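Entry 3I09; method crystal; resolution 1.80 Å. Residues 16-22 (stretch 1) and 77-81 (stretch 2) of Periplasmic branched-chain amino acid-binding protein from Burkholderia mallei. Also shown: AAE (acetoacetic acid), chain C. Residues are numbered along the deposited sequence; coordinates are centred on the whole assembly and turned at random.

Stretch 1, residues 16-22: LYADIDG
Stretch 2 (77-81) GGTNS

Two irregular segments of one chain, at least 57 residues apart in sequence where they touch, meet beside an acetoacetic acid and bury 218 Å² between them. Ala-18 to Ile-20 hold helical phi/psi without the regular bonds; within the segment, the backbone hydrogen bonds are two weak ones, from Asp-21 N to Tyr-17 O and to Ala-18 O, both 3.4 Å. Asp-21 departs from both helical and extended geometry (-146/-101) and Gly-22 takes positive phi (52/-142), where an ideal CB would clash with Ala-18 O. The second segment runs extended through Thr-79 (-77/165), turns at Asn-80 (86/105) and enters a helix at Ser-81. The segments run in roughly opposite directions, and Tyr-17 and Thr-79, with CA atoms 6.7 Å apart, mark the register.

Direct packing is van der Waals, with no hydrogen bond across the segments. Thr-79 (chi1 p) points toward the first segment: its OG1 lies 3.5 Å from Tyr-17 CB, while its methyl CG2 lies 3.7 Å from Asp-21 CB and 4.3 Å from Ile-20 CD1. Tyr-17 is m, Ile-20 p then t, Asp-21 t. Asp-21 OD2 comes 3.6 Å from Gly-78 CA, and an ideal CB on Gly-78 would sit 2.9 Å from that oxygen, so glycine leaves the carboxylate its room.

A water supplies the polar link. It donates to Tyr-17 O (2.9 Å) and accepts from Gly-22 N (3.1 Å) and Thr-79 OG1 (2.7 Å), joining backbone to hydroxyl.

The ligand engages both segments differently. Asn-80 N donates to AAE O8 (2.9 Å, nearly straight at 172°), Ser-81 N to AAE O3 (2.8 Å) and Ser-81 OG (chi1 m) to AAE O1 (2.5 Å). Asn-80 (chi1 t) N-caps the helix. The first segment gives apolar contact: AAE C9 lies over one face of the Tyr-17 ring, 3.9 Å from CE1, and 3.8 Å from Ile-20 CD1.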

# COMPACT_ATOMS: atom_id res chain seq x y z
N LEU A 16 -0.50 -13.86 -4.70
CA LEU A 16 -1.69 -13.39 -3.99
C LEU A 16 -1.89 -11.85 -4.07
O LEU A 16 -2.95 -11.36 -3.68
CB LEU A 16 -1.65 -13.82 -2.54
CG LEU A 16 -0.75 -13.05 -1.56
CD1 LEU A 16 -1.04 -13.51 -0.14
CD2 LEU A 16 0.75 -13.22 -1.87
N TYR A 17 -0.87 -11.11 -4.52
CA TYR A 17 -0.98 -9.64 -4.67
C TYR A 17 -1.05 -9.16 -6.13
O TYR A 17 -1.07 -7.94 -6.38
CB TYR A 17 0.20 -8.95 -3.95
CG TYR A 17 0.28 -9.27 -2.47
CD1 TYR A 17 -0.85 -9.29 -1.70
CD2 TYR A 17 1.52 -9.52 -1.85
CE1 TYR A 17 -0.78 -9.55 -0.32
CE2 TYR A 17 1.60 -9.79 -0.49
CZ TYR A 17 0.45 -9.80 0.27
OH TYR A 17 0.48 -10.05 1.62
N ALA A 18 -1.17 -10.08 -7.08
CA ALA A 18 -1.11 -9.70 -8.50
C ALA A 18 -2.29 -8.82 -8.92
O ALA A 18 -2.10 -7.87 -9.68
CB ALA A 18 -1.05 -10.97 -9.41
N ASP A 19 -3.48 -9.11 -8.41
CA ASP A 19 -4.68 -8.39 -8.86
C ASP A 19 -4.68 -6.97 -8.38
O ASP A 19 -5.12 -6.08 -9.10
CB ASP A 19 -5.97 -9.06 -8.39
CG ASP A 19 -6.24 -10.38 -9.06
OD1 ASP A 19 -5.80 -10.59 -10.21
OD2 ASP A 19 -6.93 -11.20 -8.42
N ILE A 20 -4.20 -6.73 -7.16
CA ILE A 20 -4.28 -5.38 -6.57
C ILE A 20 -3.18 -4.44 -7.13
O ILE A 20 -3.24 -3.22 -6.97
CB ILE A 20 -4.21 -5.44 -5.01
CG1 ILE A 20 -2.91 -6.10 -4.54
CG2 ILE A 20 -5.42 -6.15 -4.40
CD1 ILE A 20 -2.69 -5.94 -3.04
N ASP A 21 -2.16 -5.00 -7.77
CA ASP A 21 -1.04 -4.23 -8.30
C ASP A 21 -0.60 -4.93 -9.58
O ASP A 21 -1.29 -4.79 -10.64
CB ASP A 21 0.09 -4.06 -7.25
CG ASP A 21 1.20 -3.11 -7.71
OD1 ASP A 21 0.88 -2.11 -8.43
OD2 ASP A 21 2.39 -3.33 -7.33
N GLY A 22 0.48 -5.71 -9.53
CA GLY A 22 0.82 -6.59 -10.66
C GLY A 22 0.87 -5.92 -12.03
O GLY A 22 1.37 -4.79 -12.17
N GLY A 77 8.90 0.37 -6.24
CA GLY A 77 8.68 -0.82 -5.43
C GLY A 77 7.20 -1.13 -5.39
O GLY A 77 6.37 -0.29 -5.05
N GLY A 78 6.86 -2.38 -5.69
CA GLY A 78 5.47 -2.82 -5.62
C GLY A 78 5.13 -3.47 -4.29
O GLY A 78 5.50 -2.98 -3.22
N THR A 79 4.38 -4.55 -4.37
CA THR A 79 3.83 -5.20 -3.18
C THR A 79 4.90 -6.03 -2.45
O THR A 79 5.99 -6.29 -2.98
CB THR A 79 2.61 -6.06 -3.56
OG1 THR A 79 2.95 -6.92 -4.65
CG2 THR A 79 1.40 -5.16 -4.01
N ASN A 80 4.57 -6.38 -1.21
CA ASN A 80 5.32 -7.29 -0.35
C ASN A 80 6.42 -6.54 0.42
O ASN A 80 7.44 -6.15 -0.15
CB ASN A 80 5.85 -8.49 -1.13
CG ASN A 80 6.52 -9.52 -0.20
OD1 ASN A 80 7.28 -9.14 0.73
ND2 ASN A 80 6.25 -10.81 -0.44
N SER A 81 6.19 -6.32 1.72
CA SER A 81 7.10 -5.54 2.53
C SER A 81 8.48 -6.18 2.70
O SER A 81 9.44 -5.47 2.91
CB SER A 81 6.52 -5.22 3.91
OG SER A 81 5.48 -4.27 3.84
O1 AAE C . 3.34 -4.66 2.52
C2 AAE C . 2.81 -5.74 2.20
O3 AAE C . 3.44 -6.82 2.21
C4 AAE C . 1.34 -5.74 1.83
C5 AAE C . 1.15 -5.56 0.35
O8 AAE C . 2.09 -5.22 -0.40
C9 AAE C . -0.27 -5.68 -0.13
O HOH W 1 1.57 -7.01 -6.97